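Local coordinates for protein 3-dehydroquinate dehydratase (Geobacillus kaustophilus, PDB 2YR1) that probably catalyses the cis-dehydration of 3-dehydroquinate to 3-dehydroshikimate, the third step of the chorismate pathway that leads to the aromatic amino acids, at residues T18-C23 with I251-S256; P5-I8 with I13-G16; H147-T152 with M206-L211. All coordinates share one frame; numbering follows the deposited sequence.

Contact 1 of 3, residues T18-C23 with I251-S256; sequences TEPCIC and ILQTYS
Glu19 and Gln253 reach each other through two differently shaped chains: Glu19 folds at its second torsion (chi2 -53°), which swings its carboxylate toward the helix, while Gln253 runs out extended beyond CG (chi2 -169°) and carries its amide to the loop. The two side chains cross at about a right angle. The carboxylate and amide planes are inclined to one another, neither coplanar nor perpendicular. Their polar link is a weak hydrogen bond in which Gln253 NE2 donates to Glu19 OE1 over 3.3 Å, with an N-H...O angle of 151°. The amide oxygen lies farther off, Gln253 OE1 being 3.7 Å from Glu19 OE1. NE2 also meets an apolar neighbour, since Pro20 CD stands 3.5 Å from Gln253 NE2. The approach of Thr18 O to Gln253 NE2, 3.7 Å, is looser. Of the 113 Å² buried between the segments, more than half belongs to Gln253, so this one residue carries the helix side of the contact. Trp220 packs against Pro20, Leu252 and Gln253, which places its side chain beside the joint. Farther along the helix, Tyr255 OH is hydrogen-bonded to Asp244 OD2 of the second subunit. Beyond Pro20 the chain enters strand 21-26, whose backbone pairs with Leu48 on one side and Thr227 on the other, while Ile22 packs on Val245 and Leu249 of helix 242-256. A first strand flanked by the second and the last, and covered by the final helix, marks the closure of a TIM barrel, here at the N-terminal end of its strands.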
loop_
_atom_site.group_PDB
_atom_site.type_symbol
_atom_site.label_atom_id
_atom_site.label_comp_id
_atom_site.label_asym_id
_atom_site.label_seq_id
_atom_site.Cartn_x
_atom_site.Cartn_y
_atom_site.Cartn_z
ATOM N N THR A 18 2.699 -12.150 13.387
ATOM C CA THR A 18 2.345 -12.357 11.994
ATOM C C THR A 18 1.142 -11.493 11.621
ATOM O O THR A 18 1.058 -10.977 10.517
ATOM C CB THR A 18 1.937 -13.816 11.758
ATOM O OG1 THR A 18 2.972 -14.685 12.224
ATOM C CG2 THR A 18 1.701 -14.057 10.269
ATOM N N GLU A 19 0.213 -11.354 12.559
ATOM C CA GLU A 19 -1.012 -10.602 12.330
ATOM C C GLU A 19 -0.977 -9.135 12.728
ATOM O O GLU A 19 -0.567 -8.781 13.838
ATOM C CB GLU A 19 -2.172 -11.249 13.088
ATOM C CG GLU A 19 -2.280 -12.731 12.913
ATOM C CD GLU A 19 -2.302 -13.122 11.466
ATOM O OE1 GLU A 19 -3.236 -12.691 10.749
ATOM O OE2 GLU A 19 -1.379 -13.857 11.048
ATOM N N PRO A 20 -1.397 -8.252 11.819
ATOM C CA PRO A 20 -1.360 -6.865 12.280
ATOM C C PRO A 20 -2.528 -6.669 13.279
ATOM O O PRO A 20 -3.549 -7.343 13.182
ATOM C CB PRO A 20 -1.501 -6.045 10.982
ATOM C CG PRO A 20 -1.924 -7.016 9.912
ATOM C CD PRO A 20 -1.392 -8.359 10.347
ATOM N N CYS A 21 -2.363 -5.806 14.274
ATOM C CA CYS A 21 -3.457 -5.575 15.227
ATOM C C CYS A 21 -4.245 -4.331 14.871
ATOM O O CYS A 21 -3.676 -3.330 14.435
ATOM C CB CYS A 21 -2.924 -5.426 16.648
ATOM S SG CYS A 21 -2.243 -6.938 17.265
ATOM N N ILE A 22 -5.560 -4.407 15.039
ATOM C CA ILE A 22 -6.424 -3.277 14.756
ATOM C C ILE A 22 -6.865 -2.639 16.068
ATOM O O ILE A 22 -7.476 -3.304 16.920
ATOM C CB ILE A 22 -7.702 -3.701 13.995
ATOM C CG1 ILE A 22 -7.340 -4.362 12.666
ATOM C CG2 ILE A 22 -8.564 -2.493 13.766
ATOM C CD1 ILE A 22 -8.531 -4.870 11.866
ATOM N N CYS A 23 -6.558 -1.358 16.231
ATOM C CA CYS A 23 -6.968 -0.622 17.426
ATOM C C CYS A 23 -8.116 0.350 17.083
ATOM O O CYS A 23 -8.040 1.082 16.094
ATOM C CB CYS A 23 -5.792 0.187 17.989
ATOM S SG CYS A 23 -6.246 1.127 19.488
ATOM N N ILE A 251 -6.870 -9.758 2.051
ATOM C CA ILE A 251 -6.408 -9.898 0.677
ATOM C C ILE A 251 -4.899 -9.669 0.635
ATOM O O ILE A 251 -4.147 -10.486 0.122
ATOM C CB ILE A 251 -7.119 -8.884 -0.220
ATOM C CG1 ILE A 251 -8.603 -9.252 -0.282
ATOM C CG2 ILE A 251 -6.465 -8.850 -1.605
ATOM C CD1 ILE A 251 -9.474 -8.207 -0.902
ATOM N N LEU A 252 -4.458 -8.565 1.218
ATOM C CA LEU A 252 -3.043 -8.251 1.234
ATOM C C LEU A 252 -2.254 -9.385 1.878
ATOM O O LEU A 252 -1.185 -9.735 1.402
ATOM C CB LEU A 252 -2.814 -6.940 1.996
ATOM C CG LEU A 252 -1.497 -6.195 1.785
ATOM C CD1 LEU A 252 -1.232 -5.989 0.281
ATOM C CD2 LEU A 252 -1.578 -4.853 2.525
ATOM N N GLN A 253 -2.799 -9.973 2.945
ATOM C CA GLN A 253 -2.110 -11.042 3.644
ATOM C C GLN A 253 -1.981 -12.345 2.880
ATOM O O GLN A 253 -0.912 -12.969 2.895
ATOM C CB GLN A 253 -2.769 -11.303 4.998
ATOM C CG GLN A 253 -2.382 -10.260 6.026
ATOM C CD GLN A 253 -2.790 -10.626 7.424
ATOM O OE1 GLN A 253 -3.960 -10.513 7.797
ATOM N NE2 GLN A 253 -1.823 -11.076 8.217
ATOM N N THR A 254 -3.044 -12.766 2.207
ATOM C CA THR A 254 -2.960 -14.009 1.461
ATOM C C THR A 254 -1.971 -13.847 0.312
ATOM O O THR A 254 -1.125 -14.701 0.087
ATOM C CB THR A 254 -4.328 -14.427 0.897
ATOM O OG1 THR A 254 -4.644 -13.619 -0.237
ATOM C CG2 THR A 254 -5.404 -14.249 1.936
ATOM N N TYR A 255 -2.051 -12.720 -0.381
ATOM C CA TYR A 255 -1.184 -12.463 -1.524
ATOM C C TYR A 255 0.252 -11.976 -1.297
ATOM O O TYR A 255 1.068 -12.047 -2.201
ATOM C CB TYR A 255 -1.920 -11.513 -2.472
ATOM C CG TYR A 255 -3.136 -12.174 -3.075
ATOM C CD1 TYR A 255 -2.996 -13.233 -3.973
ATOM C CD2 TYR A 255 -4.419 -11.806 -2.690
ATOM C CE1 TYR A 255 -4.101 -13.908 -4.461
ATOM C CE2 TYR A 255 -5.536 -12.475 -3.175
ATOM C CZ TYR A 255 -5.367 -13.524 -4.059
ATOM O OH TYR A 255 -6.469 -14.185 -4.553
ATOM N N SER A 256 0.565 -11.473 -0.107
ATOM C CA SER A 256 1.920 -10.982 0.170
ATOM C C SER A 256 2.844 -12.129 0.548
ATOM O O SER A 256 4.068 -11.976 0.574
ATOM C CB SER A 256 1.909 -9.957 1.312
ATOM O OG SER A 256 1.301 -8.746 0.907
#

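Contact 2 of 3, residues P5-I8 with I13-G16; sequences PKAI and IWIG
Trp14 reaches alongside the backbone of Ala7 and Ile8 with the CE3-CZ3 side of its ring. Trp14 CB starts 4.2 Å from Ile8 O. From there CG is anti to the carbonyl carbon (chi1 -80°), which, with chi2, brings the benzo side toward segment 5-8. Trp14 CD2 stays 4.2 Å from Ile8 O. Trp14 CE3 makes the main approach, 3.4 Å from Ile8 C and 3.5 Å from Ala7 CB, the ring meeting both obliquely. One atom farther, Trp14 CZ3 lies 3.6 Å from Ala7 O, and Ala7 C sits at the ring edge, in its plane. Beside the indole the backbones are joined by two hydrogen bonds: Ile8 N to Ile15 O at 3.0 Å, angle 163°, and Ile15 N to Ile8 O at 2.9 Å, angle 167°. This reciprocal exchange makes Ile8 and Ile15 an antiparallel hydrogen-bonded pair, their side chains on the same face. Gly16, at positive phi, lies close to Ala7; a CB there would press on Ala7 CA and on the carbonyl oxygen of Ile15. The pair belongs to the hairpin of strands 8-10 and 13-15. Ile15 packs on Val10 within it, and on Leu48 of strand 48-52 and Ala225, just before strand 226-228, while Ile13 reaches Leu48, Asp47 and Pro80; the hairpin thus lies across the N-terminal end of the barrel, consistent with other type I dehydroquinases.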
loop_
_atom_site.group_PDB
_atom_site.type_symbol
_atom_site.label_atom_id
_atom_site.label_comp_id
_atom_site.label_asym_id
_atom_site.label_seq_id
_atom_site.Cartn_x
_atom_site.Cartn_y
_atom_site.Cartn_z
ATOM N N PRO A 5 10.623 -7.538 15.587
ATOM C CA PRO A 5 11.650 -8.521 15.978
ATOM C C PRO A 5 11.304 -9.391 17.196
ATOM O O PRO A 5 11.780 -10.526 17.295
ATOM C CB PRO A 5 12.891 -7.664 16.202
ATOM C CG PRO A 5 12.332 -6.287 16.487
ATOM C CD PRO A 5 11.213 -6.199 15.471
ATOM N N LYS A 6 10.499 -8.863 18.118
ATOM C CA LYS A 6 10.072 -9.631 19.290
ATOM C C LYS A 6 8.636 -9.299 19.711
ATOM O O LYS A 6 8.384 -8.334 20.442
ATOM C CB LYS A 6 11.020 -9.402 20.457
ATOM C CG LYS A 6 10.729 -10.334 21.625
ATOM C CD LYS A 6 11.873 -10.321 22.625
ATOM C CE LYS A 6 11.563 -11.215 23.825
ATOM N NZ LYS A 6 11.367 -10.420 25.067
ATOM N N ALA A 7 7.690 -10.104 19.243
ATOM C CA ALA A 7 6.289 -9.882 19.552
ATOM C C ALA A 7 6.070 -9.804 21.050
ATOM O O ALA A 7 6.848 -10.339 21.833
ATOM C CB ALA A 7 5.434 -10.983 18.956
ATOM N N ILE A 8 5.003 -9.114 21.435
ATOM C CA ILE A 8 4.655 -8.935 22.829
ATOM C C ILE A 8 3.236 -9.440 23.043
ATOM O O ILE A 8 2.341 -9.214 22.228
ATOM C CB ILE A 8 4.741 -7.434 23.220
ATOM C CG1 ILE A 8 6.208 -7.013 23.368
ATOM C CG2 ILE A 8 3.941 -7.171 24.473
ATOM C CD1 ILE A 8 6.927 -7.654 24.500
ATOM N N ILE A 13 -3.677 -11.300 23.235
ATOM C CA ILE A 13 -3.410 -10.863 21.869
ATOM C C ILE A 13 -1.909 -10.605 21.692
ATOM O O ILE A 13 -1.250 -10.069 22.595
ATOM C CB ILE A 13 -4.200 -9.550 21.537
ATOM C CG1 ILE A 13 -4.658 -9.552 20.080
ATOM C CG2 ILE A 13 -3.333 -8.326 21.787
ATOM C CD1 ILE A 13 -5.815 -10.471 19.815
ATOM N N TRP A 14 -1.372 -10.989 20.535
ATOM C CA TRP A 14 0.037 -10.751 20.238
ATOM C C TRP A 14 0.168 -9.492 19.372
ATOM O O TRP A 14 -0.592 -9.317 18.427
ATOM C CB TRP A 14 0.643 -11.927 19.468
ATOM C CG TRP A 14 1.025 -13.097 20.311
ATOM C CD1 TRP A 14 0.302 -14.240 20.515
ATOM C CD2 TRP A 14 2.215 -13.229 21.092
ATOM N NE1 TRP A 14 0.971 -15.072 21.373
ATOM C CE2 TRP A 14 2.147 -14.479 21.746
ATOM C CE3 TRP A 14 3.331 -12.410 21.308
ATOM C CZ2 TRP A 14 3.157 -14.933 22.606
ATOM C CZ3 TRP A 14 4.334 -12.860 22.161
ATOM C CH2 TRP A 14 4.238 -14.115 22.799
ATOM N N ILE A 15 1.115 -8.617 19.709
ATOM C CA ILE A 15 1.371 -7.396 18.923
ATOM C C ILE A 15 2.801 -7.505 18.397
ATOM O O ILE A 15 3.762 -7.621 19.180
ATOM C CB ILE A 15 1.310 -6.095 19.766
ATOM C CG1 ILE A 15 -0.089 -5.877 20.344
ATOM C CG2 ILE A 15 1.692 -4.895 18.892
ATOM C CD1 ILE A 15 -0.107 -4.778 21.383
ATOM N N GLY A 16 2.946 -7.458 17.081
ATOM C CA GLY A 16 4.271 -7.553 16.492
ATOM C C GLY A 16 4.528 -8.917 15.865
ATOM O O GLY A 16 5.617 -9.178 15.377
#

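Contact 3 of 3, residues H147-T152 with M206-L211; sequences HYFDGT and MAMGGL
Met208 lays its thioether over one face of the Phe149 ring. Its methyl is centred there: Met208 CE is 3.8 Å from the Phe149 ring centroid and just 2° off the ring normal, a CH-pi contact. The sulfur lies nearer the far rim, with Met208 SD 3.9 Å from the same centroid, 25° off the normal, and 3.6 Å from Phe149 CZ, which makes this a Met-aromatic contact as well. A bend at the third torsion (chi3 -83°) turns CE back from the line of the chain, and so sets methyl and sulfur over the ring together. The methyl also touches the backbone, Met208 CE lying 3.6 Å from Tyr148 O. Replacing Phe149 by an alanine is likely to open a gap beside the thioether and leave the Met208 methyl freer to turn. The two segments leave the C-terminal ends of strands 141-148 and 203-207, where a TIM barrel carries its active site. Strand 172-177 runs between them and is backbone-bonded to both, at Tyr148 through Ala176 and at Met208 through Val177. Tyr148 is also held at its tip, where OH bonds to Asp161 OD2, and Met208 also packs against Pro237 and Arg216, the latter predicted to bind 3-dehydroquinate. Just before Tyr148 comes His147, the predicted proton donor/acceptor, whose side chain touches Lys174, the predicted Schiff-base residue, and whose backbone N is bonded to Glu90 OE1.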
loop_
_atom_site.group_PDB
_atom_site.type_symbol
_atom_site.label_atom_id
_atom_site.label_comp_id
_atom_site.label_asym_id
_atom_site.label_seq_id
_atom_site.Cartn_x
_atom_site.Cartn_y
_atom_site.Cartn_z
ATOM N N HIS A 147 3.340 12.876 17.645
ATOM C CA HIS A 147 2.396 13.142 16.571
ATOM C C HIS A 147 2.720 14.483 15.884
ATOM O O HIS A 147 2.864 15.519 16.545
ATOM C CB HIS A 147 0.966 13.154 17.125
ATOM C CG HIS A 147 0.640 11.962 17.983
ATOM N ND1 HIS A 147 -0.092 10.886 17.527
ATOM C CD2 HIS A 147 0.981 11.665 19.260
ATOM C CE1 HIS A 147 -0.187 9.980 18.482
ATOM N NE2 HIS A 147 0.457 10.426 19.544
ATOM N N TYR A 148 2.847 14.453 14.560
ATOM C CA TYR A 148 3.128 15.655 13.773
ATOM C C TYR A 148 1.895 15.989 12.933
ATOM O O TYR A 148 1.697 15.406 11.881
ATOM C CB TYR A 148 4.314 15.405 12.845
ATOM C CG TYR A 148 5.605 15.214 13.595
ATOM C CD1 TYR A 148 6.235 16.294 14.210
ATOM C CD2 TYR A 148 6.173 13.948 13.736
ATOM C CE1 TYR A 148 7.401 16.119 14.950
ATOM C CE2 TYR A 148 7.343 13.761 14.476
ATOM C CZ TYR A 148 7.947 14.852 15.077
ATOM O OH TYR A 148 9.092 14.679 15.799
ATOM N N PHE A 149 1.073 16.926 13.396
ATOM C CA PHE A 149 -0.153 17.278 12.672
ATOM C C PHE A 149 -0.003 18.328 11.582
ATOM O O PHE A 149 -0.886 18.463 10.732
ATOM C CB PHE A 149 -1.234 17.731 13.655
ATOM C CG PHE A 149 -2.094 16.608 14.178
ATOM C CD1 PHE A 149 -3.361 16.380 13.646
ATOM C CD2 PHE A 149 -1.623 15.760 15.177
ATOM C CE1 PHE A 149 -4.148 15.323 14.096
ATOM C CE2 PHE A 149 -2.402 14.693 15.639
ATOM C CZ PHE A 149 -3.665 14.472 15.099
ATOM N N ASP A 150 1.111 19.055 11.578
ATOM C CA ASP A 150 1.294 20.104 10.592
ATOM C C ASP A 150 2.134 19.740 9.372
ATOM O O ASP A 150 2.309 20.557 8.465
ATOM C CB ASP A 150 1.883 21.355 11.272
ATOM C CG ASP A 150 0.994 21.881 12.386
ATOM O OD1 ASP A 150 -0.237 21.838 12.221
ATOM O OD2 ASP A 150 1.513 22.339 13.425
ATOM N N GLY A 151 2.655 18.520 9.342
ATOM C CA GLY A 151 3.464 18.120 8.215
ATOM C C GLY A 151 4.176 16.825 8.497
ATOM O O GLY A 151 3.883 16.156 9.479
ATOM N N THR A 152 5.126 16.489 7.632
ATOM C CA THR A 152 5.897 15.263 7.754
ATOM C C THR A 152 7.389 15.606 7.826
ATOM O O THR A 152 7.996 16.023 6.836
ATOM C CB THR A 152 5.620 14.356 6.545
ATOM O OG1 THR A 152 4.226 14.032 6.525
ATOM C CG2 THR A 152 6.461 13.072 6.609
ATOM N N MET A 206 1.968 5.848 11.254
ATOM C CA MET A 206 0.892 6.182 10.330
ATOM C C MET A 206 1.040 7.585 9.752
ATOM O O MET A 206 1.638 8.476 10.369
ATOM C CB MET A 206 -0.494 6.076 11.008
ATOM C CG MET A 206 -0.675 6.945 12.249
ATOM S SD MET A 206 -0.101 6.107 13.753
ATOM C CE MET A 206 -1.544 5.150 14.219
ATOM N N ALA A 207 0.535 7.747 8.538
ATOM C CA ALA A 207 0.470 9.048 7.877
ATOM C C ALA A 207 -1.053 9.206 7.963
ATOM O O ALA A 207 -1.803 8.284 7.601
ATOM C CB ALA A 207 0.917 8.961 6.414
ATOM N N MET A 208 -1.508 10.340 8.476
ATOM C CA MET A 208 -2.938 10.592 8.643
ATOM C C MET A 208 -3.538 11.124 7.356
ATOM O O MET A 208 -2.835 11.241 6.362
ATOM C CB MET A 208 -3.122 11.598 9.773
ATOM C CG MET A 208 -2.492 11.114 11.078
ATOM S SD MET A 208 -2.658 12.305 12.406
ATOM C CE MET A 208 -1.239 13.389 12.034
ATOM N N GLY A 209 -4.836 11.447 7.378
ATOM C CA GLY A 209 -5.490 11.973 6.190
ATOM C C GLY A 209 -5.726 10.971 5.063
ATOM O O GLY A 209 -5.342 9.794 5.158
ATOM N N GLY A 210 -6.335 11.450 3.975
ATOM C CA GLY A 210 -6.648 10.580 2.849
ATOM C C GLY A 210 -5.376 10.058 2.214
ATOM O O GLY A 210 -5.270 8.892 1.832
ATOM N N LEU A 211 -4.409 10.953 2.110
ATOM C CA LEU A 211 -3.112 10.646 1.535
ATOM C C LEU A 211 -2.467 9.487 2.273
ATOM O O LEU A 211 -1.813 8.649 1.664
ATOM C CB LEU A 211 -2.222 11.875 1.642
ATOM C CG LEU A 211 -1.492 12.390 0.408
ATOM C CD1 LEU A 211 -2.266 12.072 -0.859
ATOM C CD2 LEU A 211 -1.291 13.884 0.586
#

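In the fold
From the N terminus, contact 2 closes first, joining 5-8 to 13-16 around a short hairpin turn. After a short connection the chain enters strand 21-26, and there contacts 2 and 1 touch: Cys21 SG lies 3.9 Å from Ile15 CG1. Contact 1 spans nearly everything that follows, bringing 18-23 to the last helix, 242-256. Nested inside that long loop is contact 3, which encloses helix 155-167, strand 172-177 and helix 182-198 between its segments. Contact 2 precedes both in series. Contacts 1 and 3 reach the same barrel sheet, their centres 22 Å apart, one at its N-terminal end and the other at the C-terminal end, where the predicted active site lies.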